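Local coordinates for protein Pgp2 (Campylobacter jejuni subsp. jejuni, PDB 6XJ6) that trims cell-wall peptidoglycan as an LD-carboxypeptidase and sets the helical shape of the cell, its accessory NTF2-like domain binding peptidoglycan in a pocket, at residues 7-12 against 176-181; 60-65 against 70-75; 160-165 against 242-247; 170-175 against 248-253. All coordinates share one frame; numbering follows the deposited sequence.

Interaction 1 (7-12 against 176-181)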
loop_
_atom_site.group_PDB
_atom_site.type_symbol
_atom_site.label_atom_id
_atom_site.label_comp_id
_atom_site.label_asym_id
_atom_site.label_seq_id
_atom_site.Cartn_x
_atom_site.Cartn_y
_atom_site.Cartn_z
ATOM N N ASP A 7 18.877 -12.737 -6.842
ATOM C CA ASP A 7 19.449 -13.612 -5.828
ATOM C C ASP A 7 20.151 -12.836 -4.726
ATOM O O ASP A 7 20.293 -13.354 -3.611
ATOM C CB ASP A 7 20.398 -14.621 -6.468
ATOM C CG ASP A 7 19.661 -15.701 -7.242
ATOM O OD1 ASP A 7 18.425 -15.594 -7.411
ATOM O OD2 ASP A 7 20.318 -16.660 -7.681
ATOM N N PHE A 8 20.600 -11.612 -5.004
ATOM C CA PHE A 8 21.107 -10.777 -3.927
ATOM C C PHE A 8 20.008 -10.517 -2.910
ATOM O O PHE A 8 20.211 -10.655 -1.698
ATOM C CB PHE A 8 21.642 -9.460 -4.485
ATOM C CG PHE A 8 21.876 -8.419 -3.429
ATOM C CD1 PHE A 8 22.998 -8.466 -2.623
ATOM C CD2 PHE A 8 20.963 -7.402 -3.232
ATOM C CE1 PHE A 8 23.204 -7.511 -1.649
ATOM C CE2 PHE A 8 21.163 -6.451 -2.259
ATOM C CZ PHE A 8 22.284 -6.504 -1.470
ATOM N N TRP A 9 18.820 -10.157 -3.394
ATOM C CA TRP A 9 17.715 -9.878 -2.491
ATOM C C TRP A 9 17.224 -11.139 -1.795
ATOM O O TRP A 9 16.833 -11.087 -0.626
ATOM C CB TRP A 9 16.600 -9.178 -3.258
ATOM C CG TRP A 9 17.032 -7.833 -3.681
ATOM C CD1 TRP A 9 17.286 -7.404 -4.953
ATOM C CD2 TRP A 9 17.295 -6.723 -2.819
ATOM N NE1 TRP A 9 17.689 -6.090 -4.932
ATOM C CE2 TRP A 9 17.700 -5.649 -3.632
ATOM C CE3 TRP A 9 17.223 -6.535 -1.436
ATOM C CZ2 TRP A 9 18.027 -4.402 -3.107
ATOM C CZ3 TRP A 9 17.554 -5.302 -0.918
ATOM C CH2 TRP A 9 17.947 -4.250 -1.751
ATOM N N LEU A 10 17.244 -12.285 -2.480
ATOM C CA LEU A 10 16.905 -13.527 -1.795
ATOM C C LEU A 10 17.822 -13.745 -0.601
ATOM O O LEU A 10 17.367 -14.132 0.480
ATOM C CB LEU A 10 16.990 -14.713 -2.754
ATOM C CG LEU A 10 15.896 -14.829 -3.816
ATOM C CD1 LEU A 10 16.206 -15.987 -4.746
ATOM C CD2 LEU A 10 14.524 -14.996 -3.181
ATOM N N SER A 11 19.116 -13.473 -0.778
ATOM C CA SER A 11 20.071 -13.629 0.313
ATOM C C SER A 11 19.789 -12.639 1.435
ATOM O O SER A 11 19.849 -12.998 2.618
ATOM C CB SER A 11 21.493 -13.452 -0.224
ATOM O OG SER A 11 22.438 -13.504 0.822
ATOM N N GLU A 12 19.471 -11.389 1.084
ATOM C CA GLU A 12 19.171 -10.385 2.098
ATOM C C GLU A 12 17.925 -10.757 2.888
ATOM O O GLU A 12 17.882 -10.581 4.113
ATOM C CB GLU A 12 18.982 -9.019 1.436
ATOM C CG GLU A 12 20.218 -8.493 0.739
ATOM C CD GLU A 12 21.357 -8.231 1.701
ATOM O OE1 GLU A 12 21.265 -7.263 2.482
ATOM O OE2 GLU A 12 22.340 -9.002 1.681
ATOM N N LEU A 176 10.992 -8.191 -7.553
ATOM C CA LEU A 176 10.547 -6.806 -7.657
ATOM C C LEU A 176 11.641 -5.836 -7.234
ATOM O O LEU A 176 11.804 -4.774 -7.845
ATOM C CB LEU A 176 9.280 -6.588 -6.832
ATOM C CG LEU A 176 7.979 -7.111 -7.446
ATOM C CD1 LEU A 176 6.850 -6.952 -6.451
ATOM C CD2 LEU A 176 7.638 -6.395 -8.749
ATOM N N LEU A 177 12.401 -6.173 -6.192
ATOM C CA LEU A 177 13.495 -5.299 -5.780
ATOM C C LEU A 177 14.561 -5.207 -6.861
ATOM O O LEU A 177 15.102 -4.124 -7.121
ATOM C CB LEU A 177 14.094 -5.788 -4.466
ATOM C CG LEU A 177 13.260 -5.443 -3.236
ATOM C CD1 LEU A 177 13.667 -6.266 -2.040
ATOM C CD2 LEU A 177 13.407 -3.963 -2.925
ATOM N N ALA A 178 14.881 -6.330 -7.504
ATOM C CA ALA A 178 15.822 -6.285 -8.614
ATOM C C ALA A 178 15.277 -5.432 -9.754
ATOM O O ALA A 178 16.018 -4.649 -10.360
ATOM C CB ALA A 178 16.130 -7.701 -9.087
ATOM N N ASP A 179 13.978 -5.561 -10.053
ATOM C CA ASP A 179 13.369 -4.723 -11.082
ATOM C C ASP A 179 13.401 -3.253 -10.685
ATOM O O ASP A 179 13.676 -2.379 -11.518
ATOM C CB ASP A 179 11.924 -5.153 -11.323
ATOM C CG ASP A 179 11.809 -6.460 -12.078
ATOM O OD1 ASP A 179 12.802 -6.895 -12.701
ATOM O OD2 ASP A 179 10.700 -7.044 -12.060
ATOM N N LEU A 180 13.104 -2.960 -9.416
ATOM C CA LEU A 180 13.131 -1.582 -8.935
ATOM C C LEU A 180 14.479 -0.925 -9.209
ATOM O O LEU A 180 14.543 0.215 -9.679
ATOM C CB LEU A 180 12.826 -1.561 -7.440
ATOM C CG LEU A 180 12.804 -0.187 -6.768
ATOM C CD1 LEU A 180 11.595 0.611 -7.224
ATOM C CD2 LEU A 180 12.806 -0.341 -5.266
ATOM N N PHE A 181 15.576 -1.620 -8.888
ATOM C CA PHE A 181 16.892 -1.019 -9.077
ATOM C C PHE A 181 17.311 -1.005 -10.543
ATOM O O PHE A 181 18.118 -0.157 -10.943
ATOM C CB PHE A 181 17.917 -1.692 -8.161
ATOM C CG PHE A 181 17.827 -1.201 -6.755
ATOM C CD1 PHE A 181 18.487 -0.048 -6.372
ATOM C CD2 PHE A 181 17.018 -1.837 -5.837
ATOM C CE1 PHE A 181 18.374 0.440 -5.090
ATOM C CE2 PHE A 181 16.897 -1.351 -4.549
ATOM C CZ PHE A 181 17.578 -0.211 -4.176
#

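Interaction 2 (60-65 against 70-75)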
loop_
_atom_site.group_PDB
_atom_site.type_symbol
_atom_site.label_atom_id
_atom_site.label_comp_id
_atom_site.label_asym_id
_atom_site.label_seq_id
_atom_site.Cartn_x
_atom_site.Cartn_y
_atom_site.Cartn_z
ATOM N N THR A 60 -17.608 -4.917 9.010
ATOM C CA THR A 60 -17.118 -4.113 7.900
ATOM C C THR A 60 -18.294 -3.595 7.082
ATOM O O THR A 60 -19.462 -3.916 7.333
ATOM C CB THR A 60 -16.186 -4.924 6.993
ATOM O OG1 THR A 60 -16.943 -5.888 6.248
ATOM C CG2 THR A 60 -15.139 -5.654 7.808
ATOM N N GLY A 61 -17.961 -2.787 6.084
ATOM C CA GLY A 61 -18.913 -2.410 5.073
ATOM C C GLY A 61 -19.159 -3.556 4.112
ATOM O O GLY A 61 -18.753 -4.700 4.322
ATOM N N LEU A 62 -19.822 -3.219 3.012
ATOM C CA LEU A 62 -20.312 -4.225 2.088
ATOM C C LEU A 62 -19.174 -4.894 1.326
ATOM O O LEU A 62 -18.073 -4.346 1.158
ATOM C CB LEU A 62 -21.272 -3.596 1.079
ATOM C CG LEU A 62 -22.538 -2.948 1.648
ATOM C CD1 LEU A 62 -23.437 -2.486 0.517
ATOM C CD2 LEU A 62 -23.285 -3.903 2.562
ATOM N N MET A 63 -19.467 -6.106 0.863
ATOM C CA MET A 63 -18.551 -6.856 0.027
ATOM C C MET A 63 -18.445 -6.214 -1.353
ATOM O O MET A 63 -19.302 -5.432 -1.785
ATOM C CB MET A 63 -19.024 -8.302 -0.110
ATOM C CG MET A 63 -19.203 -9.019 1.231
ATOM S SD MET A 63 -17.717 -9.046 2.266
ATOM C CE MET A 63 -16.723 -10.271 1.415
ATOM N N GLY A 64 -17.375 -6.571 -2.049
ATOM C CA GLY A 64 -17.068 -5.999 -3.338
ATOM C C GLY A 64 -16.033 -4.893 -3.240
ATOM O O GLY A 64 -15.818 -4.284 -2.192
ATOM N N ASP A 65 -15.384 -4.646 -4.376
ATOM C CA ASP A 65 -14.391 -3.591 -4.518
ATOM C C ASP A 65 -15.068 -2.222 -4.420
ATOM O O ASP A 65 -16.028 -1.944 -5.145
ATOM C CB ASP A 65 -13.747 -3.771 -5.899
ATOM C CG ASP A 65 -12.538 -2.882 -6.131
ATOM O OD1 ASP A 65 -11.657 -2.797 -5.249
ATOM O OD2 ASP A 65 -12.459 -2.297 -7.238
ATOM N N GLY A 70 -20.705 6.489 -1.616
ATOM C CA GLY A 70 -22.080 6.057 -1.513
ATOM C C GLY A 70 -22.327 4.584 -1.758
ATOM O O GLY A 70 -23.463 4.130 -1.561
ATOM N N ASP A 71 -21.312 3.815 -2.166
ATOM C CA ASP A 71 -21.533 2.392 -2.405
ATOM C C ASP A 71 -21.439 1.545 -1.142
ATOM O O ASP A 71 -21.761 0.354 -1.196
ATOM C CB ASP A 71 -20.637 1.844 -3.530
ATOM C CG ASP A 71 -19.147 1.864 -3.199
ATOM O OD1 ASP A 71 -18.768 2.019 -2.021
ATOM O OD2 ASP A 71 -18.355 1.701 -4.155
ATOM N N LEU A 72 -21.033 2.126 -0.013
ATOM C CA LEU A 72 -21.046 1.471 1.292
ATOM C C LEU A 72 -20.018 0.355 1.417
ATOM O O LEU A 72 -20.015 -0.369 2.425
ATOM C CB LEU A 72 -22.439 0.932 1.641
ATOM C CG LEU A 72 -23.590 1.934 1.580
ATOM C CD1 LEU A 72 -24.872 1.239 2.002
ATOM C CD2 LEU A 72 -23.312 3.142 2.460
ATOM N N LYS A 73 -19.133 0.200 0.445
ATOM C CA LYS A 73 -18.190 -0.904 0.465
ATOM C C LYS A 73 -16.946 -0.535 1.256
ATOM O O LYS A 73 -16.532 0.626 1.304
ATOM C CB LYS A 73 -17.803 -1.294 -0.961
ATOM C CG LYS A 73 -18.957 -1.901 -1.740
ATOM C CD LYS A 73 -18.657 -2.016 -3.217
ATOM C CE LYS A 73 -19.846 -2.620 -3.958
ATOM N NZ LYS A 73 -19.656 -2.616 -5.435
ATOM N N THR A 74 -16.349 -1.555 1.887
ATOM C CA THR A 74 -15.028 -1.381 2.481
ATOM C C THR A 74 -13.960 -1.635 1.419
ATOM O O THR A 74 -13.997 -2.676 0.747
ATOM C CB THR A 74 -14.845 -2.340 3.649
ATOM O OG1 THR A 74 -15.712 -1.946 4.720
ATOM C CG2 THR A 74 -13.404 -2.334 4.157
ATOM N N PRO A 75 -13.017 -0.715 1.227
ATOM C CA PRO A 75 -12.002 -0.919 0.187
ATOM C C PRO A 75 -11.061 -2.078 0.478
ATOM O O PRO A 75 -10.671 -2.338 1.622
ATOM C CB PRO A 75 -11.243 0.413 0.136
ATOM C CG PRO A 75 -11.623 1.162 1.327
ATOM C CD PRO A 75 -12.866 0.574 1.921
HETATM O O HOH W 1 -17.406 -3.544 -6.430
#

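Interaction 3 (160-165 against 242-247)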
loop_
_atom_site.group_PDB
_atom_site.type_symbol
_atom_site.label_atom_id
_atom_site.label_comp_id
_atom_site.label_asym_id
_atom_site.label_seq_id
_atom_site.Cartn_x
_atom_site.Cartn_y
_atom_site.Cartn_z
ATOM N N THR A 160 -6.339 -4.852 3.691
ATOM C CA THR A 160 -7.707 -5.345 3.723
ATOM C C THR A 160 -7.942 -6.304 2.569
ATOM O O THR A 160 -7.794 -5.929 1.399
ATOM C CB THR A 160 -8.702 -4.194 3.702
ATOM O OG1 THR A 160 -8.414 -3.350 4.823
ATOM C CG2 THR A 160 -10.126 -4.712 3.800
ATOM N N GLU A 161 -8.291 -7.536 2.918
ATOM C CA GLU A 161 -8.610 -8.606 1.989
ATOM C C GLU A 161 -10.117 -8.723 1.823
ATOM O O GLU A 161 -10.889 -8.461 2.750
ATOM C CB GLU A 161 -8.113 -9.947 2.539
ATOM C CG GLU A 161 -6.640 -10.006 2.791
ATOM C CD GLU A 161 -6.209 -11.267 3.507
ATOM O OE1 GLU A 161 -6.991 -11.833 4.304
ATOM O OE2 GLU A 161 -5.056 -11.691 3.284
ATOM N N GLU A 162 -10.533 -9.171 0.640
ATOM C CA GLU A 162 -11.944 -9.463 0.415
ATOM C C GLU A 162 -12.297 -10.852 0.926
ATOM O O GLU A 162 -13.198 -11.014 1.754
ATOM C CB GLU A 162 -12.258 -9.366 -1.077
ATOM C CG GLU A 162 -13.698 -9.644 -1.443
ATOM C CD GLU A 162 -14.625 -8.488 -1.159
ATOM O OE1 GLU A 162 -15.840 -8.671 -1.371
ATOM O OE2 GLU A 162 -14.139 -7.425 -0.731
ATOM N N LYS A 163 -11.612 -11.873 0.415
ATOM C CA LYS A 163 -11.900 -13.251 0.785
ATOM C C LYS A 163 -10.607 -14.045 0.850
ATOM O O LYS A 163 -10.262 -14.593 1.900
ATOM C CB LYS A 163 -12.851 -13.895 -0.228
ATOM C CG LYS A 163 -13.197 -15.339 0.068
ATOM C CD LYS A 163 -14.028 -15.935 -1.053
ATOM C CE LYS A 163 -14.415 -17.373 -0.758
ATOM N NZ LYS A 163 -15.423 -17.459 0.335
ATOM N N GLU A 164 -9.884 -14.099 -0.264
ATOM C CA GLU A 164 -8.661 -14.886 -0.323
ATOM C C GLU A 164 -7.584 -14.307 0.584
ATOM O O GLU A 164 -7.462 -13.091 0.764
ATOM C CB GLU A 164 -8.140 -14.964 -1.758
ATOM C CG GLU A 164 -9.125 -15.585 -2.729
ATOM C CD GLU A 164 -9.552 -16.982 -2.320
ATOM O OE1 GLU A 164 -8.685 -17.765 -1.875
ATOM O OE2 GLU A 164 -10.759 -17.295 -2.434
ATOM N N LYS A 165 -6.803 -15.210 1.166
ATOM C CA LYS A 165 -5.655 -14.838 1.976
ATOM C C LYS A 165 -4.516 -14.460 1.039
ATOM O O LYS A 165 -4.083 -15.279 0.219
ATOM C CB LYS A 165 -5.283 -16.044 2.836
ATOM C CG LYS A 165 -4.062 -15.899 3.715
ATOM C CD LYS A 165 -3.901 -17.176 4.546
ATOM C CE LYS A 165 -2.614 -17.203 5.342
ATOM N NZ LYS A 165 -2.505 -18.460 6.140
ATOM N N PRO A 242 -3.768 -6.681 -1.775
ATOM C CA PRO A 242 -4.973 -7.459 -2.095
ATOM C C PRO A 242 -5.793 -6.777 -3.171
ATOM O O PRO A 242 -5.921 -5.553 -3.191
ATOM C CB PRO A 242 -5.734 -7.506 -0.767
ATOM C CG PRO A 242 -4.684 -7.282 0.289
ATOM C CD PRO A 242 -3.706 -6.338 -0.339
ATOM N N ASN A 243 -6.373 -7.588 -4.051
ATOM C CA ASN A 243 -7.201 -7.048 -5.117
ATOM C C ASN A 243 -8.190 -8.114 -5.566
ATOM O O ASN A 243 -8.025 -9.303 -5.283
ATOM C CB ASN A 243 -6.338 -6.582 -6.291
ATOM C CG ASN A 243 -5.629 -7.717 -6.961
ATOM O OD1 ASN A 243 -6.144 -8.307 -7.906
ATOM N ND2 ASN A 243 -4.444 -8.045 -6.466
ATOM N N LEU A 244 -9.220 -7.663 -6.278
ATOM C CA LEU A 244 -10.254 -8.542 -6.807
ATOM C C LEU A 244 -10.123 -8.748 -8.307
ATOM O O LEU A 244 -11.115 -9.050 -8.978
ATOM C CB LEU A 244 -11.638 -7.995 -6.461
ATOM C CG LEU A 244 -11.945 -8.046 -4.966
ATOM C CD1 LEU A 244 -13.334 -7.514 -4.685
ATOM C CD2 LEU A 244 -11.817 -9.469 -4.458
ATOM N N GLU A 245 -8.925 -8.569 -8.850
ATOM C CA GLU A 245 -8.690 -8.710 -10.279
ATOM C C GLU A 245 -7.792 -9.896 -10.593
ATOM O O GLU A 245 -7.304 -10.012 -11.723
ATOM C CB GLU A 245 -8.076 -7.427 -10.838
ATOM C CG GLU A 245 -8.925 -6.185 -10.616
ATOM C CD GLU A 245 -9.351 -5.540 -11.916
ATOM O OE1 GLU A 245 -9.899 -6.255 -12.782
ATOM O OE2 GLU A 245 -9.130 -4.321 -12.076
ATOM N N ASN A 246 -7.558 -10.771 -9.621
ATOM C CA ASN A 246 -6.703 -11.936 -9.817
ATOM C C ASN A 246 -5.340 -11.521 -10.370
ATOM O O ASN A 246 -4.821 -12.105 -11.325
ATOM C CB ASN A 246 -7.381 -12.959 -10.731
ATOM C CG ASN A 246 -6.613 -14.263 -10.818
ATOM O OD1 ASN A 246 -5.982 -14.688 -9.850
ATOM N ND2 ASN A 246 -6.656 -14.902 -11.985
ATOM N N GLU A 247 -4.760 -10.484 -9.770
ATOM C CA GLU A 247 -3.428 -10.039 -10.145
ATOM C C GLU A 247 -2.514 -10.145 -8.939
ATOM O O GLU A 247 -2.957 -10.042 -7.796
ATOM C CB GLU A 247 -3.415 -8.586 -10.646
ATOM C CG GLU A 247 -4.189 -8.345 -11.937
ATOM C CD GLU A 247 -3.497 -8.881 -13.184
ATOM O OE1 GLU A 247 -2.315 -9.288 -13.123
ATOM O OE2 GLU A 247 -4.150 -8.894 -14.243
#

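Interaction 4 (170-175 against 248-253)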
loop_
_atom_site.group_PDB
_atom_site.type_symbol
_atom_site.label_atom_id
_atom_site.label_comp_id
_atom_site.label_asym_id
_atom_site.label_seq_id
_atom_site.Cartn_x
_atom_site.Cartn_y
_atom_site.Cartn_z
ATOM N N LYS A 170 8.662 -14.673 -1.096
ATOM C CA LYS A 170 10.051 -14.230 -1.087
ATOM C C LYS A 170 10.580 -14.030 -2.504
ATOM O O LYS A 170 11.264 -13.038 -2.785
ATOM C CB LYS A 170 10.895 -15.243 -0.310
ATOM C CG LYS A 170 12.381 -14.981 -0.302
ATOM C CD LYS A 170 13.099 -16.044 0.533
ATOM C CE LYS A 170 14.629 -15.922 0.486
ATOM N NZ LYS A 170 15.282 -17.086 1.141
ATOM N N ASP A 171 10.257 -14.950 -3.415
ATOM C CA ASP A 171 10.753 -14.834 -4.783
ATOM C C ASP A 171 10.200 -13.593 -5.465
ATOM O O ASP A 171 10.893 -12.959 -6.268
ATOM C CB ASP A 171 10.379 -16.077 -5.586
ATOM C CG ASP A 171 10.923 -16.038 -7.001
ATOM O OD1 ASP A 171 12.126 -16.327 -7.181
ATOM O OD2 ASP A 171 10.150 -15.707 -7.931
ATOM N N GLN A 172 8.948 -13.238 -5.156
ATOM C CA GLN A 172 8.320 -12.067 -5.760
ATOM C C GLN A 172 8.914 -10.772 -5.212
ATOM O O GLN A 172 9.162 -9.825 -5.967
ATOM C CB GLN A 172 6.809 -12.109 -5.516
ATOM C CG GLN A 172 6.094 -13.234 -6.261
ATOM C CD GLN A 172 4.632 -13.418 -5.846
ATOM O OE1 GLN A 172 4.133 -12.761 -4.928
ATOM N NE2 GLN A 172 3.942 -14.324 -6.528
ATOM N N ILE A 173 9.131 -10.698 -3.898
ATOM C CA ILE A 173 9.757 -9.508 -3.334
ATOM C C ILE A 173 11.153 -9.328 -3.909
ATOM O O ILE A 173 11.552 -8.221 -4.282
ATOM C CB ILE A 173 9.764 -9.585 -1.797
ATOM C CG1 ILE A 173 8.329 -9.479 -1.278
ATOM C CG2 ILE A 173 10.679 -8.516 -1.202
ATOM C CD1 ILE A 173 8.214 -9.486 0.217
ATOM N N ALA A 174 11.915 -10.420 -3.998
ATOM C CA ALA A 174 13.278 -10.330 -4.508
ATOM C C ALA A 174 13.300 -9.902 -5.970
ATOM O O ALA A 174 14.127 -9.069 -6.370
ATOM C CB ALA A 174 13.981 -11.673 -4.333
ATOM N N SER A 175 12.418 -10.475 -6.790
ATOM C CA SER A 175 12.391 -10.090 -8.196
ATOM C C SER A 175 11.962 -8.637 -8.355
ATOM O O SER A 175 12.511 -7.908 -9.189
ATOM C CB SER A 175 11.486 -11.027 -8.995
ATOM O OG SER A 175 10.118 -10.813 -8.699
ATOM N N THR A 248 -1.227 -10.358 -9.208
ATOM C CA THR A 248 -0.210 -10.345 -8.162
ATOM C C THR A 248 0.295 -8.917 -8.089
ATOM O O THR A 248 1.030 -8.464 -8.965
ATOM C CB THR A 248 0.916 -11.313 -8.494
ATOM O OG1 THR A 248 0.364 -12.611 -8.726
ATOM C CG2 THR A 248 1.911 -11.377 -7.333
ATOM N N MET A 249 -0.136 -8.200 -7.063
ATOM C CA MET A 249 0.125 -6.776 -6.943
ATOM C C MET A 249 0.886 -6.494 -5.661
ATOM O O MET A 249 0.750 -7.205 -4.657
ATOM C CB MET A 249 -1.175 -5.979 -6.948
ATOM C CG MET A 249 -1.880 -6.055 -8.271
ATOM S SD MET A 249 -3.444 -5.173 -8.287
ATOM C CE MET A 249 -2.898 -3.525 -7.937
ATOM N N TYR A 250 1.716 -5.454 -5.721
ATOM C CA TYR A 250 2.474 -5.005 -4.568
ATOM C C TYR A 250 2.505 -3.489 -4.560
ATOM O O TYR A 250 2.387 -2.837 -5.604
ATOM C CB TYR A 250 3.924 -5.496 -4.612
ATOM C CG TYR A 250 4.117 -6.947 -4.244
ATOM C CD1 TYR A 250 3.869 -7.956 -5.155
ATOM C CD2 TYR A 250 4.571 -7.305 -2.987
ATOM C CE1 TYR A 250 4.068 -9.305 -4.807
ATOM C CE2 TYR A 250 4.759 -8.626 -2.639
ATOM C CZ TYR A 250 4.506 -9.617 -3.550
ATOM O OH TYR A 250 4.716 -10.937 -3.192
ATOM N N ARG A 251 2.678 -2.939 -3.358
ATOM C CA ARG A 251 2.980 -1.531 -3.164
ATOM C C ARG A 251 4.448 -1.421 -2.780
ATOM O O ARG A 251 4.923 -2.180 -1.933
ATOM C CB ARG A 251 2.111 -0.932 -2.063
ATOM C CG ARG A 251 2.226 0.558 -1.988
ATOM C CD ARG A 251 1.520 1.109 -0.781
ATOM N NE ARG A 251 2.479 1.240 0.294
ATOM C CZ ARG A 251 2.491 2.210 1.196
ATOM N NH1 ARG A 251 1.565 3.159 1.196
ATOM N NH2 ARG A 251 3.440 2.217 2.116
ATOM N N ILE A 252 5.163 -0.501 -3.418
ATOM C CA ILE A 252 6.574 -0.252 -3.132
ATOM C C ILE A 252 6.694 1.219 -2.781
ATOM O O ILE A 252 6.428 2.076 -3.625
ATOM C CB ILE A 252 7.471 -0.576 -4.338
ATOM C CG1 ILE A 252 7.235 -2.007 -4.829
ATOM C CG2 ILE A 252 8.942 -0.356 -3.957
ATOM C CD1 ILE A 252 7.986 -2.364 -6.093
ATOM N N SER A 253 7.102 1.515 -1.553
ATOM C CA SER A 253 7.318 2.888 -1.130
ATOM C C SER A 253 8.765 3.059 -0.700
ATOM O O SER A 253 9.406 2.120 -0.219
ATOM C CB SER A 253 6.360 3.299 -0.000
ATOM O OG SER A 253 6.539 2.514 1.161
#

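Interaction 1 (7-12 against 176-181)
Trp9 of helix 6-13 lies on Leu177 of helix 170-188, the long helix that packs against the curved antiparallel sheet of the NTF2-like fold. The axes of segments 7-12 and 176-181 run at 128° to each other, N to C, and come within 9.3 Å. At that spacing one large side chain can fill the gap, and the indole is the bump. It reaches across from Trp9 and settles in a shallow hollow made by Leu177, Ala178 and Phe181.

Leu177 forms the floor. Its CB sits over the five-membered ring, 3.5 Å from the centroid and 3° off the ring normal, a clear CH-pi contact. Its CD1 branch continues under the six-membered half and comes 3.6 Å from Trp9 CE3. Beside the small Ala178, Trp9 CD1 comes 3.7 Å from Ala178 N, near the helix backbone. Phe181, one turn on from Leu177, closes the far end. Its ring plane is only 22° from that of the indole, but the rings are slid apart and barely overlap.

The other face of the indole is taken by Phe8 from its own helix, with CD2 over the ring, so Trp9 is held flat between Leu177 and Phe8. Trp9 NE1 donates to the backbone O of His3, probably a residue left from the expression tag. Behind the hollow, Leu177 and Phe181 both touch Ile236 on strand 232-240. The indole and the Phe181 ring come closest at Trp9 CZ2 and Phe181 CE2, 3.6 Å apart.

Interaction 2 (60-65 against 70-75)
Gly61 N donates to Thr74 OG1 at 2.8 Å, with a bent N-H...O angle of 140°. Next to it the backbones form a single bridge at Leu62 and Lys73. Leu62 N gives a nearly straight bond to Leu72 O, 2.9 Å long. The return bond, from Thr74 N to Leu62 O, is weak at 3.4 Å. Leu62 and Leu72 lie side by side and point the same way, with Leu62 CD1 3.7 Å from Leu72 CB.

Lys73 spans the other end. Its chain, extended beyond CG (chi3 -180°), lays its methylenes along the carbonyls of Met63 and Asp65. Lys73 CD is 3.3 Å from Asp65 O. At the tip, one water accepts from Lys73 NZ and donates to Asp65 O, joining the two segments.

The second shell fixes these groups. Asp71 forms an Asx turn, its OD1 accepting from Lys73 N, 3.1 Å away, with the N-H coming from above the carboxylate plane. Asp71 OD1 also makes a salt bridge with Lys66 NZ, and OD2 accepts from the backbone N of Lys67. Lys34 NZ bonds both Leu62 O and Thr74 O. Thr74 OG1 is also bonded to Gly135 O, beside the predicted nucleophile Cys136, whose side chain is about 6 Å from that of Thr74. The arrangement is a bridged loop between strands 48-56 and 77-80, at the edge of the predicted active site of the YkuD-type L,D-transpeptidase domain.

Interaction 3 (160-165 against 242-247)
The end of strand 156-161 in the YkuD-type catalytic domain meets the loop that links strands 232-240 and 249-260 of the NTF2-like fold. Pro242 and Leu244 make the contact, which is van der Waals packing. The Pro242 ring lies against the strand backbone, its CB 3.4 Å from Thr160 O. Its CG is 4.2 Å from Glu161 CG, the side chain crossing at a slant.

Glu162 and Leu244 cross at about a right angle. Leu244 CD2 presses on Glu162 CB at 3.4 Å, while its CD1 branch lies by the carboxylate end. Glu162 bends at chi2 (78°), and Leu244 CD1 lies 3.9 Å from Glu162 CD. That carboxylate is well held. OE1 accepts from Gly64 N and OE2 pairs with Lys34. Leu244 therefore packs on an acid already fixed by the catalytic domain.

The loop itself is shaped by Asn243, whose side chain takes no part in the contact. Its OD1 accepts two backbone N-H groups on lone pairs in the carbonyl plane, from Glu245 at 2.9 Å and from Glu247 at 3.2 Å. Its ND2 donates almost straight to Glu247 O at 2.8 Å. The bond to Glu245 N makes an Asx turn. The whole is an interdomain contact, in which an Asx-turn loop between two antiparallel strands of the NTF2-like sheet rests on a strand end of the catalytic domain.

Interaction 4 (170-175 against 248-253)
The first turns of helix 170-188 lie over the start of strand 249-260. The backbones stay well apart, with Ile173 CA and Tyr250 CA, the nearest such pair, separated by 8.7 Å. Side chains bridge that gap, Gln172 and Ile173 from the helix and Thr248 and Tyr250 from the strand side.

Tyr250 points up at the helix and brings its hydroxyl to Gln172. Tyr250 OH donates to Gln172 OE1 at 2.6 Å, a short bond. The hydroxyl lies in the carbonyl plane, on a lone pair of OE1, with a C=O...O angle of 142°. OE1 meets the phenol at its edge, near the ring plane, and the amide and ring planes stand 89° apart. Gln172 is extended beyond CG (chi2 171°), which carries the amide past the phenol to Thr248. The hydroxyl also sits beside the start of that chain, with Tyr250 OH 3.3 Å from Gln172 CB.

This is the helix-on-sheet packing of the NTF2-like fold, with the long helix lying in the curve of the antiparallel sheet. Ile238 on strand 232-240 touches Tyr250 from the neighbouring strand, and Ile275 on strand 263-275 touches both Gln172 and Thr248. Tyr250 OH has a second partner, Lys169 N, just before the helix segment. The phenol oxygen thus donates to the helix side chain and accepts from the backbone leading into it.

Ile173 packs near the CE2 atom of the ring, its CG1 3.9 Å from Tyr250 CE2. Thr248 turns its methyl to the amide, with Thr248 CG2 3.6 Å from Gln172 OE1.

From the N terminus, helix 6-13 opens interaction 1, which closes when helix 170-188 is reached. Interaction 2 is nested inside that long loop and closes a short loop in the catalytic domain. Interaction 3 opens at the end of strand 156-161, and interaction 4 opens just after, on helix 170-188. Both close on consecutive segments, 242-247 and 248-253, and they cross each other; each also crosses interaction 1. Interactions 1 and 4 share helix 170-188 and touch, as at Leu10 and Ala174. Interactions 2 and 3 also touch, at Asp65 and Leu244. Interaction 1 joins helix 6-13 to helix 170-188, interaction 4 that helix to the NTF2-like sheet, and interaction 3 ties that sheet to the catalytic domain.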